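Local coordinates for protein transcriptional regulator (Streptococcus dysgalactiae, PDB 4YV9) that is a pheromone receptor of quorum sensing that binds DNA as a transcriptional regulator of the Rgg family and is bound here to a peptide that is probably an inhibitor, at residues 10-15 and 55-60; 167-172 and 204-209; 190-195 and 225-230. All coordinates share one frame; numbering follows the deposited sequence.

In the fold
Contact 1 lies in the helix-turn-helix part of the chain. Contacts 2 and 3 lie in the TPR-like Rgg C-terminal domain. The centre of contact 1 lies about 37 Å from that of contact 2 and about 42 Å from that of contact 3, and contact 1 touches neither. Contacts 2 and 3 have centres about 13 Å apart and do touch. Helix 201-215 joins them: L207 CD1 lies 3.5 Å from L192 N, and S204 packs on L192 and S195. The bound peptide packs on N190, I193 and V226 of contact 3. The second subunit meets contacts 1 and 3, but not contact 2.

Contact 1: 10-15 and 55-60; sequences RRLRQG and LNITID. With SO4 (sulfate ion), chain M.
R13, whose CB packs on L55 CD1 at 4.2 Å, turns an edge of its guanidinium to a sulfate ion lying near the guanidinium plane. R13 NH2 donates to sulfate O1 at 2.7 Å with an N-H...O angle of 165°. R13 NH1 donates to sulfate O3 at 3.0 Å and only weakly to O1. Q14 NE2 reaches the same sulfate O1, also at 2.7 Å, and Q14 OE1 lies in plane at an edge of the R10 guanidinium. The R13 chain bends at chi3 (62°), carrying the guanidinium away from 55-60. There NE makes a salt bridge to E37 and NH1 also bonds V18 O, which fixes the rotation of the group. Such an arginine-glutamate bridge from the first helix is known in the helix-turn-helix domain of phage 434 repressor. The sulfate probably comes from the crystallisation liquor. One residue before R13, L12 CB meets I57 CD1 at 4.1 Å, and L12 also touches F62 and T65. N56 ends helix 45-54 in a Schellman motif, and T58 takes the N-cap position of helix 59-66 without a capping bond from its side chain. T58 OG1 donates to D60 OD1, and D60 OD2 lies near the D60 carboxylate of the second subunit.

Contact 2: 167-172 and 204-209; sequences MVTSFA and SHYLIE
Y206 sets its ring carbon CG anti to the backbone N (chi1 172°), which sends the phenol out from helix 201-215 toward V168 and T169. V168 has CG1 anti to the carbonyl carbon (chi1 -69°), which leaves CG2 between the backbone N and the carbonyl carbon, facing the hydroxyl. The contact lies in the C-terminal repeat domain of the TPR clan, an all-helical fold. It joins the C-terminal end of helix 157-169 to the N-terminal half of helix 201-215. The backbones stay well apart, with V168 CA 9.6 Å from L207 CA, and the tyrosine side chain spans the gap. Y206 and V168 come from opposite directions, and Y206 OH stops 3.8 Å from V168 CG2. T169 lies across the end of the tyrosine at about a right angle, with its CG2 4.2 Å from Y206 OH. The hydroxyl thus meets two methyl groups here, by van der Waals contact. T169 OG1 is turned back to its own helix, where it bonds the carbonyls of K165 and E166. V168 is buried and also packs on V184 and S188 of helix 179-197, so the valine links three helices. Past T169 the chain leaves the helix. S170 N still reaches back to M167 O at 3.3 Å, and the S170 backbone bonds W140. The F171 ring turns an edge to the backbone of the helix end, with F171 CD1 3.4 Å from M167 O in the plane of the ring.

Contact 3: 190-195 and 225-230; sequences NCLIIS and TVFLYV
Helices 179-197 and 221-236 run nearly parallel in the C-terminal repeat domain, with helix 201-215 between them in the chain. Parallel neighbours of this kind, two helices apart in sequence, are characteristic of TPR-like helical repeats. The axes of 190-195 and 225-230 approach to 10.7 Å at an angle of 11°. V230 is the central residue. Its two methyls fork toward different partners on 190-195. V230 CG1 lies against L192, 3.6 Å from L192 CD2, with the two side chains sliding past each other in opposite directions. V230 CG2 meets I193, 3.6 Å from I193 CG1, and there the side chains cross at about a right angle. The valine chi1 of 168° points CG1 away from the backbone N and leaves CG2 beside it, which spreads the methyls over the two partners. L192 CD2 has a second neighbour in F227. This L192 CD2 sits at the edge of the phenyl ring, in plane, 3.7 Å from F227 CE1. One leucine methyl thus touches both a valine methyl and a ring edge. The leucine, phenylalanine and valine are buried, and the contact across the helices is apolar throughout. F227 also lies nearly parallel to the H231 ring, with the planes about 10° apart. The bound peptide packs on N190, I193 and V226 through a modified side chain, so the I193 end of this interface borders the peptide site. Around it, helix 201-215 meets L192 through S204 and I211. Helix 157-169 packs on C191 and I194. Helix 242-256 contacts T225 and Y229, and helix 260-273 contacts V226 and Y229.

Contact 1: 10-15 and 55-60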
loop_
_atom_site.group_PDB
_atom_site.type_symbol
_atom_site.label_atom_id
_atom_site.label_comp_id
_atom_site.label_asym_id
_atom_site.label_seq_id
_atom_site.Cartn_x
_atom_site.Cartn_y
_atom_site.Cartn_z
ATOM N N ARG B 10 -20.265 -16.152 -3.411
ATOM C CA ARG B 10 -20.374 -17.416 -4.128
ATOM C C ARG B 10 -19.200 -17.625 -5.073
ATOM O O ARG B 10 -18.603 -18.694 -5.097
ATOM C CB ARG B 10 -21.686 -17.469 -4.912
ATOM C CG ARG B 10 -21.845 -18.679 -5.819
ATOM C CD ARG B 10 -23.180 -18.598 -6.566
ATOM N NE ARG B 10 -23.173 -19.351 -7.819
ATOM C CZ ARG B 10 -24.222 -19.467 -8.634
ATOM N NH1 ARG B 10 -25.372 -18.877 -8.331
ATOM N NH2 ARG B 10 -24.120 -20.171 -9.755
ATOM N N ARG B 11 -18.900 -16.600 -5.868
ATOM C CA ARG B 11 -17.814 -16.671 -6.834
ATOM C C ARG B 11 -16.472 -16.902 -6.149
ATOM O O ARG B 11 -15.675 -17.729 -6.577
ATOM C CB ARG B 11 -17.754 -15.389 -7.664
ATOM C CG ARG B 11 -16.642 -15.371 -8.703
ATOM C CD ARG B 11 -16.738 -14.152 -9.614
ATOM N NE ARG B 11 -16.568 -12.897 -8.887
ATOM C CZ ARG B 11 -15.391 -12.335 -8.631
ATOM N NH1 ARG B 11 -14.268 -12.918 -9.038
ATOM N NH2 ARG B 11 -15.336 -11.190 -7.962
ATOM N N LEU B 12 -16.214 -16.158 -5.090
ATOM C CA LEU B 12 -14.931 -16.287 -4.410
ATOM C C LEU B 12 -14.802 -17.655 -3.727
ATOM O O LEU B 12 -13.758 -18.304 -3.793
ATOM C CB LEU B 12 -14.757 -15.150 -3.410
ATOM C CG LEU B 12 -14.583 -13.775 -4.054
ATOM C CD1 LEU B 12 -14.751 -12.682 -3.023
ATOM C CD2 LEU B 12 -13.221 -13.664 -4.706
ATOM N N ARG B 13 -15.883 -18.101 -3.100
ATOM C CA ARG B 13 -15.908 -19.399 -2.428
ATOM C C ARG B 13 -15.736 -20.583 -3.382
ATOM O O ARG B 13 -14.902 -21.455 -3.149
ATOM C CB ARG B 13 -17.215 -19.578 -1.652
ATOM C CG ARG B 13 -17.387 -20.989 -1.120
ATOM C CD ARG B 13 -18.798 -21.276 -0.570
ATOM N NE ARG B 13 -19.864 -21.157 -1.566
ATOM C CZ ARG B 13 -20.199 -22.103 -2.442
ATOM N NH1 ARG B 13 -19.542 -23.259 -2.466
ATOM N NH2 ARG B 13 -21.193 -21.892 -3.301
ATOM N N GLN B 14 -16.542 -20.624 -4.441
ATOM C CA GLN B 14 -16.361 -21.632 -5.480
ATOM C C GLN B 14 -14.975 -21.522 -6.106
ATOM O O GLN B 14 -14.354 -22.528 -6.445
ATOM C CB GLN B 14 -17.443 -21.504 -6.554
ATOM C CG GLN B 14 -18.849 -21.804 -6.020
ATOM C CD GLN B 14 -19.926 -21.617 -7.072
ATOM O OE1 GLN B 14 -19.793 -20.794 -7.967
ATOM N NE2 GLN B 14 -20.999 -22.390 -6.966
ATOM N N GLY B 15 -14.491 -20.295 -6.243
ATOM C CA GLY B 15 -13.181 -20.054 -6.815
ATOM C C GLY B 15 -12.053 -20.669 -5.997
ATOM O O GLY B 15 -10.975 -20.953 -6.530
ATOM N N LEU B 55 -12.525 -18.030 4.583
ATOM C CA LEU B 55 -11.929 -18.047 3.250
ATOM C C LEU B 55 -10.611 -17.273 3.153
ATOM O O LEU B 55 -10.050 -17.155 2.062
ATOM C CB LEU B 55 -12.921 -17.470 2.230
ATOM C CG LEU B 55 -14.251 -18.221 2.085
ATOM C CD1 LEU B 55 -15.260 -17.356 1.293
ATOM C CD2 LEU B 55 -14.035 -19.549 1.384
ATOM N N ASN B 56 -10.130 -16.747 4.284
ATOM C CA ASN B 56 -8.887 -15.960 4.353
ATOM C C ASN B 56 -8.891 -14.732 3.417
ATOM O O ASN B 56 -7.885 -14.400 2.773
ATOM C CB ASN B 56 -7.681 -16.849 4.061
ATOM C CG ASN B 56 -7.483 -17.920 5.131
ATOM O OD1 ASN B 56 -7.306 -17.601 6.307
ATOM N ND2 ASN B 56 -7.538 -19.186 4.731
ATOM N N ILE B 57 -10.054 -14.104 3.345
ATOM C CA ILE B 57 -10.277 -12.867 2.602
ATOM C C ILE B 57 -10.751 -11.840 3.614
ATOM O O ILE B 57 -11.606 -12.125 4.454
ATOM C CB ILE B 57 -11.341 -13.027 1.491
ATOM C CG1 ILE B 57 -10.976 -14.173 0.547
ATOM C CG2 ILE B 57 -11.520 -11.714 0.711
ATOM C CD1 ILE B 57 -12.137 -14.655 -0.302
ATOM N N THR B 58 -10.166 -10.663 3.589
ATOM C CA THR B 58 -10.634 -9.621 4.471
ATOM C C THR B 58 -11.663 -8.768 3.699
ATOM O O THR B 58 -11.637 -8.721 2.463
ATOM C CB THR B 58 -9.462 -8.800 4.981
ATOM O OG1 THR B 58 -9.942 -7.608 5.607
ATOM C CG2 THR B 58 -8.531 -8.458 3.829
ATOM N N ILE B 59 -12.575 -8.122 4.423
ATOM C CA ILE B 59 -13.720 -7.465 3.793
ATOM C C ILE B 59 -13.284 -6.356 2.827
ATOM O O ILE B 59 -13.999 -6.044 1.880
ATOM C CB ILE B 59 -14.711 -6.898 4.859
ATOM C CG1 ILE B 59 -15.929 -6.221 4.202
ATOM C CG2 ILE B 59 -14.022 -5.933 5.794
ATOM C CD1 ILE B 59 -16.837 -7.175 3.427
ATOM N N ASP B 60 -12.100 -5.784 3.014
ATOM C CA ASP B 60 -11.659 -4.744 2.067
ATOM C C ASP B 60 -11.257 -5.355 0.723
ATOM O O ASP B 60 -11.496 -4.776 -0.341
ATOM C CB ASP B 60 -10.511 -3.917 2.646
ATOM C CG ASP B 60 -9.393 -4.769 3.221
ATOM O OD1 ASP B 60 -9.700 -5.690 3.997
ATOM O OD2 ASP B 60 -8.207 -4.501 2.916
HETATM S S SO4 M . -20.952 -25.331 -5.039
HETATM O O1 SO4 M . -21.551 -24.011 -4.866
HETATM O O2 SO4 M . -19.901 -25.287 -6.055
HETATM O O3 SO4 M . -20.362 -25.779 -3.777
HETATM O O4 SO4 M . -21.989 -26.271 -5.454
#

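Contact 2: 167-172 and 204-209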
loop_
_atom_site.group_PDB
_atom_site.type_symbol
_atom_site.label_atom_id
_atom_site.label_comp_id
_atom_site.label_asym_id
_atom_site.label_seq_id
_atom_site.Cartn_x
_atom_site.Cartn_y
_atom_site.Cartn_z
HETATM N N MSE B 167 -0.620 15.215 12.281
HETATM C CA MSE B 167 -0.824 14.115 11.341
HETATM C C MSE B 167 0.166 12.965 11.518
HETATM O O MSE B 167 -0.235 11.799 11.526
HETATM C CB MSE B 167 -0.739 14.625 9.906
HETATM C CG MSE B 167 -0.687 13.521 8.867
HETATM SE SE MSE B 167 -0.279 14.300 7.102
HETATM C CE MSE B 167 1.546 14.885 7.470
ATOM N N VAL B 168 1.451 13.291 11.670
ATOM C CA VAL B 168 2.467 12.248 11.810
ATOM C C VAL B 168 2.335 11.463 13.116
ATOM O O VAL B 168 2.772 10.315 13.200
ATOM C CB VAL B 168 3.900 12.822 11.726
ATOM C CG1 VAL B 168 4.191 13.289 10.349
ATOM C CG2 VAL B 168 4.094 13.953 12.714
ATOM N N THR B 169 1.723 12.068 14.127
ATOM C CA THR B 169 1.588 11.398 15.413
ATOM C C THR B 169 0.210 10.754 15.613
ATOM O O THR B 169 -0.002 10.012 16.581
ATOM C CB THR B 169 1.878 12.373 16.584
ATOM O OG1 THR B 169 0.971 13.480 16.537
ATOM C CG2 THR B 169 3.307 12.904 16.495
ATOM N N SER B 170 -0.700 10.985 14.676
ATOM C CA SER B 170 -2.074 10.526 14.828
ATOM C C SER B 170 -2.674 9.847 13.600
ATOM O O SER B 170 -3.889 9.827 13.454
ATOM C CB SER B 170 -2.968 11.709 15.208
ATOM O OG SER B 170 -2.349 12.520 16.190
ATOM N N PHE B 171 -1.860 9.305 12.706
ATOM C CA PHE B 171 -2.441 8.639 11.544
ATOM C C PHE B 171 -2.511 7.153 11.832
ATOM O O PHE B 171 -1.766 6.639 12.668
ATOM C CB PHE B 171 -1.634 8.897 10.269
ATOM C CG PHE B 171 -0.350 8.129 10.206
ATOM C CD1 PHE B 171 0.793 8.614 10.827
ATOM C CD2 PHE B 171 -0.286 6.912 9.541
ATOM C CE1 PHE B 171 1.978 7.890 10.785
ATOM C CE2 PHE B 171 0.885 6.201 9.490
ATOM C CZ PHE B 171 2.022 6.680 10.115
ATOM N N ALA B 172 -3.397 6.455 11.137
ATOM C CA ALA B 172 -3.534 5.022 11.374
ATOM C C ALA B 172 -3.084 4.214 10.169
ATOM O O ALA B 172 -3.441 4.533 9.032
ATOM C CB ALA B 172 -4.969 4.681 11.733
ATOM N N SER B 204 12.986 21.801 10.707
ATOM C CA SER B 204 13.661 20.867 9.809
ATOM C C SER B 204 14.210 19.661 10.574
ATOM O O SER B 204 13.994 18.518 10.180
ATOM C CB SER B 204 14.799 21.567 9.060
ATOM O OG SER B 204 14.302 22.648 8.303
ATOM N N HIS B 205 14.909 19.930 11.673
ATOM C CA HIS B 205 15.509 18.878 12.487
ATOM C C HIS B 205 14.462 17.899 13.015
ATOM O O HIS B 205 14.629 16.688 12.883
ATOM C CB HIS B 205 16.292 19.475 13.654
ATOM C CG HIS B 205 16.964 18.448 14.503
ATOM N ND1 HIS B 205 16.348 17.853 15.582
ATOM C CD2 HIS B 205 18.194 17.883 14.415
ATOM C CE1 HIS B 205 17.170 16.976 16.132
ATOM N NE2 HIS B 205 18.298 16.980 15.442
ATOM N N TYR B 206 13.394 18.425 13.610
ATOM C CA TYR B 206 12.255 17.595 14.010
ATOM C C TYR B 206 11.759 16.697 12.869
ATOM O O TYR B 206 11.572 15.500 13.059
ATOM C CB TYR B 206 11.100 18.473 14.523
ATOM C CG TYR B 206 9.794 17.719 14.773
ATOM C CD1 TYR B 206 8.886 17.497 13.741
ATOM C CD2 TYR B 206 9.473 17.240 16.039
ATOM C CE1 TYR B 206 7.701 16.809 13.958
ATOM C CE2 TYR B 206 8.284 16.553 16.272
ATOM C CZ TYR B 206 7.403 16.341 15.223
ATOM O OH TYR B 206 6.222 15.659 15.424
ATOM N N LEU B 207 11.543 17.278 11.686
ATOM C CA LEU B 207 10.943 16.552 10.572
ATOM C C LEU B 207 11.846 15.454 10.027
ATOM O O LEU B 207 11.379 14.388 9.635
ATOM C CB LEU B 207 10.579 17.521 9.439
ATOM C CG LEU B 207 9.337 18.355 9.720
ATOM C CD1 LEU B 207 9.214 19.521 8.741
ATOM C CD2 LEU B 207 8.105 17.468 9.678
ATOM N N ILE B 208 13.139 15.738 10.000
ATOM C CA ILE B 208 14.146 14.785 9.567
ATOM C C ILE B 208 14.136 13.545 10.461
ATOM O O ILE B 208 14.141 12.412 9.977
ATOM C CB ILE B 208 15.542 15.450 9.582
ATOM C CG1 ILE B 208 15.681 16.381 8.376
ATOM C CG2 ILE B 208 16.649 14.411 9.605
ATOM C CD1 ILE B 208 16.740 17.473 8.578
ATOM N N GLU B 209 14.101 13.769 11.768
ATOM C CA GLU B 209 14.008 12.665 12.725
ATOM C C GLU B 209 12.721 11.840 12.519
ATOM O O GLU B 209 12.774 10.613 12.488
ATOM C CB GLU B 209 14.090 13.206 14.154
ATOM C CG GLU B 209 13.986 12.153 15.233
ATOM C CD GLU B 209 12.553 11.900 15.669
ATOM O OE1 GLU B 209 11.675 12.730 15.347
ATOM O OE2 GLU B 209 12.314 10.871 16.325
#

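Contact 3: 190-195 and 225-230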
loop_
_atom_site.group_PDB
_atom_site.type_symbol
_atom_site.label_atom_id
_atom_site.label_comp_id
_atom_site.label_asym_id
_atom_site.label_seq_id
_atom_site.Cartn_x
_atom_site.Cartn_y
_atom_site.Cartn_z
ATOM N N ASN B 190 7.345 17.117 2.248
ATOM C CA ASN B 190 6.849 18.380 1.689
ATOM C C ASN B 190 6.991 19.519 2.700
ATOM O O ASN B 190 7.403 20.621 2.357
ATOM C CB ASN B 190 5.383 18.235 1.245
ATOM C CG ASN B 190 4.860 19.469 0.500
ATOM O OD1 ASN B 190 5.328 19.793 -0.588
ATOM N ND2 ASN B 190 3.869 20.142 1.079
ATOM N N CYS B 191 6.667 19.248 3.958
ATOM C CA CYS B 191 6.807 20.279 4.975
ATOM C C CYS B 191 8.278 20.582 5.238
ATOM O O CYS B 191 8.649 21.738 5.443
ATOM C CB CYS B 191 6.121 19.871 6.281
ATOM S SG CYS B 191 5.869 21.269 7.405
ATOM N N LEU B 192 9.104 19.539 5.238
ATOM C CA LEU B 192 10.541 19.694 5.444
ATOM C C LEU B 192 11.149 20.607 4.379
ATOM O O LEU B 192 11.998 21.442 4.673
ATOM C CB LEU B 192 11.234 18.327 5.435
ATOM C CG LEU B 192 12.768 18.329 5.440
ATOM C CD1 LEU B 192 13.331 19.135 6.617
ATOM C CD2 LEU B 192 13.331 16.916 5.447
ATOM N N ILE B 193 10.696 20.449 3.143
ATOM C CA ILE B 193 11.148 21.314 2.047
ATOM C C ILE B 193 10.880 22.798 2.341
ATOM O O ILE B 193 11.763 23.647 2.167
ATOM C CB ILE B 193 10.475 20.897 0.714
ATOM C CG1 ILE B 193 11.182 19.668 0.151
ATOM C CG2 ILE B 193 10.506 22.029 -0.305
ATOM C CD1 ILE B 193 10.370 18.909 -0.890
ATOM N N ILE B 194 9.672 23.098 2.813
ATOM C CA ILE B 194 9.283 24.466 3.147
ATOM C C ILE B 194 10.068 24.991 4.344
ATOM O O ILE B 194 10.488 26.148 4.373
ATOM C CB ILE B 194 7.773 24.549 3.441
ATOM C CG1 ILE B 194 6.978 24.058 2.233
ATOM C CG2 ILE B 194 7.370 25.964 3.799
ATOM C CD1 ILE B 194 5.480 24.090 2.428
ATOM N N SER B 195 10.274 24.122 5.326
ATOM C CA SER B 195 10.991 24.485 6.538
ATOM C C SER B 195 12.430 24.857 6.235
ATOM O O SER B 195 12.977 25.795 6.820
ATOM C CB SER B 195 10.950 23.333 7.543
ATOM O OG SER B 195 9.642 23.185 8.054
ATOM N N THR B 225 14.563 8.443 -1.875
ATOM C CA THR B 225 15.354 9.171 -2.872
ATOM C C THR B 225 15.128 10.671 -2.751
ATOM O O THR B 225 16.081 11.450 -2.780
ATOM C CB THR B 225 15.018 8.737 -4.288
ATOM O OG1 THR B 225 15.309 7.346 -4.437
ATOM C CG2 THR B 225 15.830 9.547 -5.308
ATOM N N VAL B 226 13.865 11.069 -2.603
ATOM C CA VAL B 226 13.544 12.482 -2.417
ATOM C C VAL B 226 14.149 12.981 -1.106
ATOM O O VAL B 226 14.734 14.062 -1.053
ATOM C CB VAL B 226 12.012 12.715 -2.441
ATOM C CG1 VAL B 226 11.655 14.112 -1.969
ATOM C CG2 VAL B 226 11.460 12.468 -3.857
ATOM N N PHE B 227 14.026 12.177 -0.049
ATOM C CA PHE B 227 14.607 12.528 1.248
ATOM C C PHE B 227 16.134 12.633 1.182
ATOM O O PHE B 227 16.728 13.467 1.857
ATOM C CB PHE B 227 14.184 11.509 2.301
ATOM C CG PHE B 227 14.606 11.862 3.704
ATOM C CD1 PHE B 227 14.289 13.096 4.257
ATOM C CD2 PHE B 227 15.305 10.955 4.472
ATOM C CE1 PHE B 227 14.675 13.419 5.547
ATOM C CE2 PHE B 227 15.692 11.275 5.767
ATOM C CZ PHE B 227 15.373 12.509 6.298
ATOM N N LEU B 228 16.776 11.794 0.372
ATOM C CA LEU B 228 18.222 11.931 0.160
ATOM C C LEU B 228 18.527 13.332 -0.367
ATOM O O LEU B 228 19.474 13.980 0.060
ATOM C CB LEU B 228 18.734 10.875 -0.825
ATOM C CG LEU B 228 20.212 10.926 -1.201
ATOM C CD1 LEU B 228 21.080 10.781 0.033
ATOM C CD2 LEU B 228 20.496 9.809 -2.189
ATOM N N TYR B 229 17.689 13.804 -1.283
ATOM C CA TYR B 229 17.931 15.095 -1.916
ATOM C C TYR B 229 17.676 16.228 -0.930
ATOM O O TYR B 229 18.498 17.106 -0.767
ATOM C CB TYR B 229 17.052 15.276 -3.153
ATOM C CG TYR B 229 17.368 16.558 -3.895
ATOM C CD1 TYR B 229 16.796 17.769 -3.507
ATOM C CD2 TYR B 229 18.236 16.560 -4.976
ATOM C CE1 TYR B 229 17.075 18.939 -4.174
ATOM C CE2 TYR B 229 18.516 17.728 -5.651
ATOM C CZ TYR B 229 17.935 18.914 -5.240
ATOM O OH TYR B 229 18.218 20.079 -5.901
ATOM N N VAL B 230 16.532 16.163 -0.260
ATOM C CA VAL B 230 16.033 17.253 0.562
ATOM C C VAL B 230 16.882 17.430 1.811
ATOM O O VAL B 230 17.207 18.552 2.215
ATOM C CB VAL B 230 14.558 16.984 0.954
ATOM C CG1 VAL B 230 14.097 17.950 2.038
ATOM C CG2 VAL B 230 13.658 17.059 -0.290
#